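Local coordinates for DNA polymerase (Pyrobaculum calidifontis, PDB 5MDN), which probably catalyses template-directed DNA synthesis, adding deoxyribonucleotides to a growing strand with release of diphosphate, as a family B DNA polymerase, at residues A[108-111]-A[117-120]; A[297-302]-A[611-616]. All blocks are in the same frame, centred on the assembly; numbering follows the deposited sequence.

Overall arrangement
Interaction 1 comes first along the chain and is complete before interaction 2 begins; the two share neither a helix nor a sheet. Their centres lie about 42 Å apart, on opposite sides of the chain's centre, and their nearest atoms are still about 25 Å from each other. Interaction 1 is local: it ties the loop residue after strand 105-109, at the margin of a four-stranded antiparallel sheet, to helix 115-123. Interaction 2 brings the end of helix 293-299 against the turn and start of strand 614-617, in the polymerase family region. One closes a short strand-to-helix connection, the other joins parts of the chain far apart in sequence; both lie away from the magnesium sites.

Interaction 1. Residues A[108-111]-A[117-120]; sequences VYEA and MRYM
A buried salt bridge between Glu110 and Arg118 closes a strand-loop-helix connection, where edge strand 105-109 of a four-stranded antiparallel sheet gives way to helix 115-123. The two side chains make the direct contact, with a water also linking Glu110 O to Arg118 NH1; the CA atoms of Glu110 and Arg118 stay 9.5 Å apart. Glu110 is the first residue beyond the strand and has positive phi, a turn of the main chain from which its extended carboxylate arm reaches the helix. Arg118 comes from the other side with CG anti to the backbone N (chi1 -176°), and bends at the next two torsions bring NH1 round to the carboxylate; the arms cross at about a right angle. Arg118 NH2 bridges to Asp122 one helical turn on, and Glu110 OE2 accepts from the backbone N of Ala389. A leucine in place of Arg118 would probably leave the buried Glu110 carboxylate and that of Asp122 without their shared positive partner. The evidence for the bridge is the bond from Arg118 NH1 to Glu110 OE1, 2.6 Å long with an N-H...O angle of 150°, which meets the oxygen on its anti side, tilted 27° from the carboxylate plane.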
ATOM      1  N   VAL A 108      -6.725  -3.256 -30.598  1.00 74.09           N
ATOM      2  CA  VAL A 108      -6.248  -4.459 -29.925  1.00 69.61           C
ATOM      3  C   VAL A 108      -6.489  -4.313 -28.429  1.00 66.41           C
ATOM      4  O   VAL A 108      -6.429  -3.211 -27.876  1.00 66.27           O
ATOM      5  CB  VAL A 108      -4.756  -4.733 -30.218  1.00 69.58           C
ATOM      6  CG1 VAL A 108      -4.562  -5.091 -31.682  1.00 68.62           C
ATOM      7  CG2 VAL A 108      -3.908  -3.525 -29.845  1.00 72.70           C
ATOM      8  N   TYR A 109      -6.777  -5.438 -27.771  1.00 63.91           N
ATOM      9  CA  TYR A 109      -7.213  -5.415 -26.383  1.00 61.15           C
ATOM     10  C   TYR A 109      -6.578  -6.556 -25.601  1.00 58.32           C
ATOM     11  O   TYR A 109      -6.327  -7.638 -26.138  1.00 56.13           O
ATOM     12  CB  TYR A 109      -8.740  -5.502 -26.285  1.00 64.39           C
ATOM     13  CG  TYR A 109      -9.449  -4.324 -26.913  1.00 65.36           C
ATOM     14  CD1 TYR A 109      -9.540  -3.108 -26.248  1.00 63.02           C
ATOM     15  CD2 TYR A 109     -10.014  -4.423 -28.177  1.00 66.13           C
ATOM     16  CE1 TYR A 109     -10.181  -2.026 -26.823  1.00 63.53           C
ATOM     17  CE2 TYR A 109     -10.658  -3.348 -28.760  1.00 63.24           C
ATOM     18  CZ  TYR A 109     -10.738  -2.152 -28.078  1.00 62.90           C
ATOM     19  OH  TYR A 109     -11.376  -1.077 -28.651  1.00 67.01           O
ATOM     20  N   GLU A 110      -6.322  -6.290 -24.316  1.00 56.88           N
ATOM     21  CA  GLU A 110      -5.797  -7.275 -23.366  1.00 54.58           C
ATOM     22  C   GLU A 110      -4.448  -7.842 -23.801  1.00 52.91           C
ATOM     23  O   GLU A 110      -4.145  -9.011 -23.549  1.00 51.60           O
ATOM     24  CB  GLU A 110      -6.795  -8.411 -23.125  1.00 53.50           C
ATOM     25  CG  GLU A 110      -8.156  -7.952 -22.636  1.00 54.15           C
ATOM     26  CD  GLU A 110      -8.997  -9.097 -22.107  1.00 54.70           C
ATOM     27  OE1 GLU A 110      -8.453 -10.210 -21.943  1.00 52.97           O
ATOM     28  OE2 GLU A 110     -10.201  -8.884 -21.852  1.00 53.55           O
ATOM     29  N   ALA A 111      -3.625  -7.027 -24.451  1.00 53.43           N
ATOM     30  CA  ALA A 111      -2.295  -7.455 -24.860  1.00 57.78           C
ATOM     31  C   ALA A 111      -1.237  -7.253 -23.782  1.00 59.53           C
ATOM     32  O   ALA A 111      -0.133  -7.793 -23.913  1.00 61.21           O
ATOM     33  CB  ALA A 111      -1.874  -6.712 -26.129  1.00 58.34           C
ATOM     34  N   MET A 117      -0.633 -14.009 -14.439  1.00 52.91           N
ATOM     35  CA  MET A 117      -1.947 -13.519 -14.035  1.00 52.25           C
ATOM     36  C   MET A 117      -3.015 -13.902 -15.053  1.00 51.33           C
ATOM     37  O   MET A 117      -4.156 -14.200 -14.681  1.00 50.67           O
ATOM     38  CB  MET A 117      -1.916 -12.004 -13.839  1.00 51.59           C
ATOM     39  CG  MET A 117      -1.155 -11.543 -12.608  1.00 53.20           C
ATOM     40  SD  MET A 117      -1.852 -12.177 -11.074  1.00 56.87           S
ATOM     41  CE  MET A 117      -3.514 -11.517 -11.158  1.00 58.73           C
ATOM     42  N   ARG A 118      -2.663 -13.881 -16.341  1.00 50.77           N
ATOM     43  CA  ARG A 118      -3.563 -14.369 -17.383  1.00 45.04           C
ATOM     44  C   ARG A 118      -3.998 -15.803 -17.105  1.00 44.48           C
ATOM     45  O   ARG A 118      -5.178 -16.146 -17.243  1.00 44.34           O
ATOM     46  CB  ARG A 118      -2.873 -14.272 -18.743  1.00 43.00           C
ATOM     47  CG  ARG A 118      -3.734 -14.660 -19.935  1.00 43.42           C
ATOM     48  CD  ARG A 118      -4.619 -13.513 -20.397  1.00 43.42           C
ATOM     49  NE  ARG A 118      -5.912 -13.497 -19.728  1.00 44.63           N
ATOM     50  CZ  ARG A 118      -6.845 -12.577 -19.940  1.00 46.03           C
ATOM     51  NH1 ARG A 118      -6.626 -11.597 -20.806  1.00 46.40           N
ATOM     52  NH2 ARG A 118      -7.998 -12.635 -19.287  1.00 47.27           N
ATOM     53  N   TYR A 119      -3.049 -16.659 -16.720  1.00 48.66           N
ATOM     54  CA  TYR A 119      -3.362 -18.062 -16.464  1.00 48.98           C
ATOM     55  C   TYR A 119      -4.343 -18.214 -15.308  1.00 49.31           C
ATOM     56  O   TYR A 119      -5.347 -18.927 -15.420  1.00 46.94           O
ATOM     57  CB  TYR A 119      -2.077 -18.842 -16.185  1.00 49.27           C
ATOM     58  CG  TYR A 119      -2.312 -20.297 -15.852  1.00 49.25           C
ATOM     59  CD1 TYR A 119      -2.454 -21.245 -16.856  1.00 51.44           C
ATOM     60  CD2 TYR A 119      -2.389 -20.723 -14.533  1.00 50.63           C
ATOM     61  CE1 TYR A 119      -2.670 -22.576 -16.554  1.00 53.21           C
ATOM     62  CE2 TYR A 119      -2.605 -22.048 -14.221  1.00 52.14           C
ATOM     63  CZ  TYR A 119      -2.744 -22.972 -15.236  1.00 54.17           C
ATOM     64  OH  TYR A 119      -2.960 -24.295 -14.929  1.00 56.61           O
ATOM     65  N   MET A 120      -4.062 -17.560 -14.179  1.00 50.12           N
ATOM     66  CA  MET A 120      -4.911 -17.730 -13.002  1.00 51.81           C
ATOM     67  C   MET A 120      -6.305 -17.161 -13.239  1.00 50.57           C
ATOM     68  O   MET A 120      -7.295 -17.711 -12.745  1.00 48.91           O
ATOM     69  CB  MET A 120      -4.257 -17.091 -11.777  1.00 53.03           C
ATOM     70  CG  MET A 120      -2.995 -17.812 -11.319  1.00 55.58           C
ATOM     71  SD  MET A 120      -2.364 -17.248  -9.725  1.00 61.53           S
ATOM     72  CE  MET A 120      -2.270 -15.485  -9.998  1.00 61.16           C
TER
HETATM   73  O   HOH W   1      -5.070 -11.233 -22.610  1.00 40.29           O

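Interaction 2. Residues A[297-302]-A[611-616]; sequences AEYFGV and DGRIDI
Arg613 points one nitrogen almost straight down onto the ring of Tyr299 instead of laying its guanidinium flat against it. NH1 of Arg613 sits 3.2 Å above the plane of the Tyr299 ring, over its centre, and Arg613 CZ is 4.4 Å from the ring centroid, 9° off the normal. These values define a cation-pi contact, while the 56° between ring and guanidinium planes shows that it is not a parallel stack. The same NH1 comes within 2.8 Å of the Tyr299 backbone O.

Its own turn holds the arginine. Arg613 NE donates to Asp611 OD2 over 2.6 Å in a salt bridge, reaching the syn side of the carboxylate, and Asp611 OD1 accepts from the backbone N of Arg613 in an Asx turn. Tyr299 has CG anti to its backbone N (chi1 -163°), which carries the ring from the last helical turn toward the strand. Its OH gives a weak hydrogen bond of 3.2 Å to Asp615 OD2; the firmer partner of that aspartate is Tyr593, through OD1.

Past Tyr299, Gly301, with positive phi, closes the helix end in a Schellman motif, its N bonded to Glu298 O at 2.9 Å and Val302 N to Ala297 O at 3.0 Å. Phe300 turns away from the strand to pack on Leu343 and Leu347 of helix 326-356. Away from the magnesium sites, the contact packs the end of helix 293-299 on the turn opening edge strand 614-617, which pairs with strand 605-609, bonds through the Ile616 backbone to Glu287 and rests Ile614 on helix 628-643.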
ATOM      1  N   ALA A 297       4.445   0.344  15.167  1.00 61.87           N
ATOM      2  CA  ALA A 297       4.331  -0.717  16.163  1.00 61.62           C
ATOM      3  C   ALA A 297       3.531  -0.260  17.378  1.00 63.98           C
ATOM      4  O   ALA A 297       2.730  -1.027  17.926  1.00 63.25           O
ATOM      5  CB  ALA A 297       5.722  -1.184  16.588  1.00 61.59           C
ATOM      6  N   GLU A 298       3.736   0.984  17.815  1.00 65.46           N
ATOM      7  CA  GLU A 298       2.994   1.499  18.960  1.00 67.10           C
ATOM      8  C   GLU A 298       1.517   1.682  18.631  1.00 67.75           C
ATOM      9  O   GLU A 298       0.649   1.355  19.451  1.00 75.73           O
ATOM     10  CB  GLU A 298       3.599   2.820  19.429  1.00 70.31           C
ATOM     11  CG  GLU A 298       3.191   3.214  20.840  1.00 73.47           C
ATOM     12  CD  GLU A 298       3.492   4.668  21.149  1.00 77.61           C
ATOM     13  OE1 GLU A 298       4.649   5.090  20.949  1.00 79.36           O
ATOM     14  OE2 GLU A 298       2.573   5.388  21.596  1.00 80.83           O
ATOM     15  N   TYR A 299       1.213   2.235  17.451  1.00 63.87           N
ATOM     16  CA  TYR A 299      -0.178   2.480  17.077  1.00 62.02           C
ATOM     17  C   TYR A 299      -1.004   1.200  17.128  1.00 61.15           C
ATOM     18  O   TYR A 299      -2.132   1.200  17.633  1.00 59.49           O
ATOM     19  CB  TYR A 299      -0.244   3.102  15.683  1.00 62.42           C
ATOM     20  CG  TYR A 299      -1.569   3.762  15.370  1.00 62.55           C
ATOM     21  CD1 TYR A 299      -1.864   5.032  15.853  1.00 63.08           C
ATOM     22  CD2 TYR A 299      -2.526   3.116  14.600  1.00 62.34           C
ATOM     23  CE1 TYR A 299      -3.074   5.641  15.574  1.00 63.32           C
ATOM     24  CE2 TYR A 299      -3.739   3.716  14.316  1.00 64.02           C
ATOM     25  CZ  TYR A 299      -4.007   4.978  14.806  1.00 64.48           C
ATOM     26  OH  TYR A 299      -5.214   5.577  14.525  1.00 62.09           O
ATOM     27  N   PHE A 300      -0.461   0.103  16.608  1.00 63.02           N
ATOM     28  CA  PHE A 300      -1.153  -1.177  16.614  1.00 60.19           C
ATOM     29  C   PHE A 300      -0.922  -1.964  17.898  1.00 60.10           C
ATOM     30  O   PHE A 300      -1.417  -3.091  18.013  1.00 58.95           O
ATOM     31  CB  PHE A 300      -0.724  -2.013  15.402  1.00 57.76           C
ATOM     32  CG  PHE A 300      -1.186  -1.454  14.085  1.00 58.60           C
ATOM     33  CD1 PHE A 300      -0.527  -0.385  13.499  1.00 59.66           C
ATOM     34  CD2 PHE A 300      -2.284  -1.993  13.437  1.00 61.89           C
ATOM     35  CE1 PHE A 300      -0.954   0.133  12.290  1.00 62.89           C
ATOM     36  CE2 PHE A 300      -2.715  -1.480  12.230  1.00 64.15           C
ATOM     37  CZ  PHE A 300      -2.050  -0.416  11.655  1.00 64.93           C
ATOM     38  N   GLY A 301      -0.189  -1.402  18.854  1.00 58.38           N
ATOM     39  CA  GLY A 301      -0.079  -1.999  20.174  1.00 61.97           C
ATOM     40  C   GLY A 301       0.719  -3.282  20.252  1.00 65.19           C
ATOM     41  O   GLY A 301       0.332  -4.200  20.986  1.00 70.86           O
ATOM     42  N   VAL A 302       1.821  -3.378  19.513  1.00 62.86           N
ATOM     43  CA  VAL A 302       2.656  -4.573  19.587  1.00 61.62           C
ATOM     44  C   VAL A 302       3.870  -4.290  20.467  1.00 60.55           C
ATOM     45  O   VAL A 302       4.409  -5.200  21.106  1.00 59.47           O
ATOM     46  CB  VAL A 302       3.069  -5.065  18.184  1.00 60.80           C
ATOM     47  CG1 VAL A 302       1.861  -5.107  17.260  1.00 61.14           C
ATOM     48  CG2 VAL A 302       4.166  -4.198  17.590  1.00 58.81           C
ATOM     49  N   ASP A 611      -8.353   5.732  24.064  1.00 69.27           N
ATOM     50  CA  ASP A 611      -7.223   5.003  24.626  1.00 67.98           C
ATOM     51  C   ASP A 611      -5.963   5.853  24.749  1.00 65.51           C
ATOM     52  O   ASP A 611      -4.947   5.353  25.244  1.00 67.28           O
ATOM     53  CB  ASP A 611      -6.930   3.752  23.788  1.00 70.57           C
ATOM     54  CG  ASP A 611      -6.515   4.079  22.365  1.00 71.97           C
ATOM     55  OD1 ASP A 611      -6.635   5.252  21.953  1.00 66.74           O
ATOM     56  OD2 ASP A 611      -6.066   3.155  21.654  1.00 75.77           O
ATOM     57  N   GLY A 612      -6.001   7.112  24.314  1.00 64.20           N
ATOM     58  CA  GLY A 612      -4.879   8.016  24.443  1.00 65.45           C
ATOM     59  C   GLY A 612      -4.062   8.211  23.182  1.00 64.10           C
ATOM     60  O   GLY A 612      -3.232   9.128  23.141  1.00 62.29           O
ATOM     61  N   ARG A 613      -4.267   7.385  22.160  1.00 63.73           N
ATOM     62  CA  ARG A 613      -3.519   7.531  20.918  1.00 65.15           C
ATOM     63  C   ARG A 613      -3.984   8.759  20.144  1.00 67.25           C
ATOM     64  O   ARG A 613      -5.186   8.976  19.958  1.00 70.27           O
ATOM     65  CB  ARG A 613      -3.677   6.283  20.050  1.00 65.06           C
ATOM     66  CG  ARG A 613      -2.878   5.080  20.511  1.00 66.47           C
ATOM     67  CD  ARG A 613      -3.105   3.912  19.569  1.00 65.09           C
ATOM     68  NE  ARG A 613      -4.510   3.515  19.546  1.00 65.29           N
ATOM     69  CZ  ARG A 613      -5.112   2.945  18.507  1.00 61.98           C
ATOM     70  NH1 ARG A 613      -4.432   2.699  17.396  1.00 63.77           N
ATOM     71  NH2 ARG A 613      -6.396   2.617  18.581  1.00 59.31           N
ATOM     72  N   ILE A 614      -3.031   9.564  19.706  1.00 67.71           N
ATOM     73  CA  ILE A 614      -3.289  10.659  18.779  1.00 66.31           C
ATOM     74  C   ILE A 614      -3.063  10.150  17.360  1.00 63.07           C
ATOM     75  O   ILE A 614      -2.107   9.409  17.098  1.00 62.70           O
ATOM     76  CB  ILE A 614      -2.388  11.874  19.088  1.00 68.20           C
ATOM     77  CG1 ILE A 614      -2.781  12.562  20.406  1.00 70.31           C
ATOM     78  CG2 ILE A 614      -2.406  12.886  17.948  1.00 69.30           C
ATOM     79  CD1 ILE A 614      -2.218  11.895  21.652  1.00 71.87           C
ATOM     80  N   ASP A 615      -3.935  10.546  16.436  1.00 63.26           N
ATOM     81  CA  ASP A 615      -3.689  10.343  15.017  1.00 65.10           C
ATOM     82  C   ASP A 615      -3.905  11.649  14.268  1.00 62.92           C
ATOM     83  O   ASP A 615      -4.712  12.491  14.669  1.00 60.97           O
ATOM     84  CB  ASP A 615      -4.562   9.209  14.424  1.00 65.85           C
ATOM     85  CG  ASP A 615      -6.054   9.385  14.696  1.00 65.67           C
ATOM     86  OD1 ASP A 615      -6.543  10.530  14.801  1.00 68.96           O
ATOM     87  OD2 ASP A 615      -6.752   8.353  14.792  1.00 64.77           O
ATOM     88  N   ILE A 616      -3.150  11.818  13.187  1.00 70.87           N
ATOM     89  CA  ILE A 616      -3.034  13.097  12.498  1.00 69.02           C
ATOM     90  C   ILE A 616      -3.327  12.872  11.024  1.00 69.00           C
ATOM     91  O   ILE A 616      -2.733  11.991  10.395  1.00 66.59           O
ATOM     92  CB  ILE A 616      -1.637  13.721  12.688  1.00 65.51           C
ATOM     93  CG1 ILE A 616      -1.346  13.925  14.177  1.00 63.75           C
ATOM     94  CG2 ILE A 616      -1.538  15.041  11.939  1.00 66.14           C
ATOM     95  CD1 ILE A 616       0.064  14.378  14.475  1.00 64.44           C
TER